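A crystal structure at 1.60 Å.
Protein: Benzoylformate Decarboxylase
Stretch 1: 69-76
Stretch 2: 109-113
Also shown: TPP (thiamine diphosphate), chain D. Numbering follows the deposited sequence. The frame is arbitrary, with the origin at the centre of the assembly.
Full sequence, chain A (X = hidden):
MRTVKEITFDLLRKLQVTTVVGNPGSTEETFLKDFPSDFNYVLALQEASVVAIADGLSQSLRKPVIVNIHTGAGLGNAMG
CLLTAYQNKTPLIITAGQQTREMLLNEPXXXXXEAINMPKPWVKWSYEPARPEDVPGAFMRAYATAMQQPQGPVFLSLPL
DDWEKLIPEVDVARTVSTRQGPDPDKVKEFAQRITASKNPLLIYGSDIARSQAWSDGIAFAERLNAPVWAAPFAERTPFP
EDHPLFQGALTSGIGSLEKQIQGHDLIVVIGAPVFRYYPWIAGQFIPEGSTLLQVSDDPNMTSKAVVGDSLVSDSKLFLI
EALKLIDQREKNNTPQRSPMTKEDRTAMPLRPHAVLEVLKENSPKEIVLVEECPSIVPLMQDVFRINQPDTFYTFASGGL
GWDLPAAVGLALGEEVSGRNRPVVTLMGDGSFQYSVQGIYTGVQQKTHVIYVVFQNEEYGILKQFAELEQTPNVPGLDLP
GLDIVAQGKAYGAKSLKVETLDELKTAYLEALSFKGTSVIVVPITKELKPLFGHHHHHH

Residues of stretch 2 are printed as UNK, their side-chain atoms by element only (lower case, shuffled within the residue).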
# COMPACT_ATOMS: atom_id res chain seq x y z
N ILE A 69 4.67 -21.37 4.10
CA ILE A 69 4.87 -20.90 5.47
C ILE A 69 3.55 -20.52 6.12
O ILE A 69 2.49 -20.51 5.47
CB ILE A 69 5.90 -19.77 5.53
CG1 ILE A 69 5.45 -18.57 4.68
CG2 ILE A 69 7.28 -20.27 5.09
CD1 ILE A 69 6.56 -17.52 4.51
N HIS A 70 3.61 -20.20 7.41
CA HIS A 70 2.41 -20.15 8.23
C HIS A 70 1.87 -18.74 8.39
O HIS A 70 2.33 -18.00 9.25
CB HIS A 70 2.69 -20.74 9.61
CG HIS A 70 1.51 -20.71 10.53
ND1 HIS A 70 0.31 -21.31 10.22
CD2 HIS A 70 1.35 -20.16 11.76
CE1 HIS A 70 -0.54 -21.14 11.22
NE2 HIS A 70 0.08 -20.45 12.17
N THR A 71 0.87 -18.41 7.58
CA THR A 71 0.14 -17.15 7.69
C THR A 71 1.06 -15.91 7.87
O THR A 71 2.17 -15.88 7.33
CB THR A 71 -1.04 -17.28 8.71
OG1 THR A 71 -1.86 -16.10 8.67
CG2 THR A 71 -0.55 -17.55 10.14
N GLY A 72 0.58 -14.89 8.57
CA GLY A 72 1.34 -13.65 8.70
C GLY A 72 2.58 -13.81 9.56
O GLY A 72 3.58 -13.13 9.36
N ALA A 73 2.50 -14.72 10.53
CA ALA A 73 3.61 -14.95 11.46
C ALA A 73 4.83 -15.47 10.71
O ALA A 73 5.95 -14.99 10.89
CB ALA A 73 3.21 -15.96 12.54
N GLY A 74 4.60 -16.48 9.88
CA GLY A 74 5.65 -17.09 9.10
C GLY A 74 6.14 -16.15 8.02
O GLY A 74 7.35 -16.00 7.82
N LEU A 75 5.21 -15.51 7.32
CA LEU A 75 5.62 -14.55 6.30
C LEU A 75 6.47 -13.44 6.91
O LEU A 75 7.48 -13.04 6.33
CB LEU A 75 4.40 -13.98 5.57
CG LEU A 75 4.73 -12.94 4.50
CD1 LEU A 75 5.55 -13.55 3.37
CD2 LEU A 75 3.43 -12.35 3.97
N GLY A 76 6.09 -12.96 8.08
CA GLY A 76 6.86 -11.94 8.78
C GLY A 76 8.30 -12.36 9.03
O GLY A 76 9.24 -11.62 8.72
N UNK A 109 -7.64 -15.59 15.51
CA UNK A 109 -6.21 -15.77 15.69
C UNK A 109 -5.56 -16.25 14.40
O UNK A 109 -6.12 -17.08 13.68
c UNK A 109 -4.10 -15.67 18.06
c UNK A 109 -5.93 -16.79 16.80
c UNK A 109 -4.48 -16.89 17.24
c UNK A 109 -4.27 -18.18 18.03
N UNK A 110 -4.39 -15.70 14.10
CA UNK A 110 -3.56 -16.15 12.98
C UNK A 110 -4.17 -15.87 11.61
O UNK A 110 -3.82 -16.50 10.60
c UNK A 110 -2.07 -17.76 14.29
c UNK A 110 -0.68 -17.37 13.80
c UNK A 110 -3.13 -17.62 13.17
c UNK A 110 -2.06 -19.15 14.89
N UNK A 111 -5.06 -14.89 11.56
CA UNK A 111 -5.47 -14.31 10.29
C UNK A 111 -4.33 -13.46 9.74
O UNK A 111 -3.73 -12.65 10.46
c UNK A 111 -7.07 -12.79 9.10
o UNK A 111 -7.81 -14.24 10.86
c UNK A 111 -6.72 -13.44 10.43
N UNK A 112 -4.03 -13.64 8.47
CA UNK A 112 -3.04 -12.79 7.83
C UNK A 112 -3.79 -11.57 7.31
O UNK A 112 -4.28 -11.56 6.18
o UNK A 112 -0.71 -11.81 6.76
c UNK A 112 -2.34 -13.55 6.71
c UNK A 112 -1.07 -12.88 6.26
n UNK A 112 -0.37 -13.51 5.32
N UNK A 113 -3.89 -10.55 8.16
CA UNK A 113 -4.75 -9.40 7.88
C UNK A 113 -4.17 -8.55 6.75
O UNK A 113 -2.98 -8.24 6.78
c UNK A 113 -5.64 -8.84 11.63
c UNK A 113 -5.66 -9.43 10.23
c UNK A 113 -4.98 -8.57 9.16
c UNK A 113 -5.79 -7.31 8.85
N1' TPP D . 5.83 -20.50 12.43
C2' TPP D . 5.58 -19.39 13.23
CM2 TPP D . 6.48 -18.19 13.17
N3' TPP D . 4.50 -19.37 14.08
C4' TPP D . 3.65 -20.45 14.15
N4' TPP D . 2.60 -20.41 14.96
C5' TPP D . 3.92 -21.58 13.38
C6' TPP D . 5.00 -21.60 12.50
C7' TPP D . 2.99 -22.77 13.45
N3 TPP D . 3.04 -23.57 14.67
C2 TPP D . 2.11 -23.49 15.69
S1 TPP D . 2.38 -24.51 16.91
C5 TPP D . 3.69 -25.10 16.17
C4 TPP D . 3.96 -24.52 14.93
CM4 TPP D . 5.12 -24.88 14.03
C6 TPP D . 4.41 -26.21 16.88
C7 TPP D . 4.99 -25.84 18.23
O7 TPP D . 5.83 -26.93 18.58
PA TPP D . 6.58 -26.99 19.99
O1A TPP D . 7.13 -25.63 20.31
O2A TPP D . 7.67 -28.02 19.96
O3A TPP D . 5.41 -27.25 21.06
PB TPP D . 4.55 -28.59 21.30
O1B TPP D . 3.29 -28.43 20.52
O2B TPP D . 4.28 -28.65 22.78
O3B TPP D . 5.29 -29.80 20.81
O HOH W 1 -0.91 -14.05 11.29

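Position 109 carries four side-chain carbons, forked at the second. No heteroatom is present. The side chain is out of reach of stretch 1 and touches nothing there. A four-carbon chain forked at its second atom is leucine, so this is L109.

Position 110 also has four carbons with the fork at the second. Its CA-to-CB bond points sideways relative to stretch 1, yet the side chain packs closely. One terminal carbon lies 3.6 Å from H70 NE2, 3.7 Å from T71 CG2 and 4.3 Å from A73 CB. The fork at the second carbon rules out isoleucine, and the residue is L110. The close carbon is CD2. Chi1 is m and chi2 is t. The backbone is in the left-handed region, with phi/psi of 68/23.

Position 111 has three side-chain atoms: one carbon that carries an oxygen and a second carbon. Its CA-to-CB bond points away from stretch 1, and the side chain makes no close contact there. The fork at the first carbon, with one oxygen arm, identifies threonine, T111. Its backbone does take part: T111 O accepts a hydrogen bond from water 1 at 3.3 Å. The same water accepts a weak one from G72 N at 3.2 Å.

Position 112 has two carbons, the second carrying one oxygen and one nitrogen. Its CA-to-CB bond points toward stretch 1. Its CB lies 3.3 Å from T71 OG1, and the side-chain oxygen lies 3.4 Å from G72 CA. The side-chain nitrogen is 4.2 Å from L75 CD2. This is a short carboxamide, hence asparagine, N112. The oxygen is OD1 and the nitrogen ND2. An ideal CB on G72 would sit 2.9 Å from N112 OD1, a clash, so the glycine leaves room for the amide.

Position 113 has four carbons, forked at the first, with one arm two carbons long. They touch nothing on stretch 1. This is isoleucine, I113.

The contact is small, burying 281 Å² over both sides. Its one direct hydrogen bond runs from T71 OG1 to L110 O at 2.8 Å. This ties the threonine side chain to the backbone of the loop, while L110 covers T71, H70 and A73 with apolar surface. N112 packs over G72, where the CA atoms of the stretches come nearest, at 4.5 Å between G72 CA and N112 CA. TPP C7' lies over one face of the H70 ring, and H70 CD2 is 3.3 Å from TPP C4'. L110 therefore packs against a histidine that also contacts the cofactor.

Stretch 2 109-113: LLTNI
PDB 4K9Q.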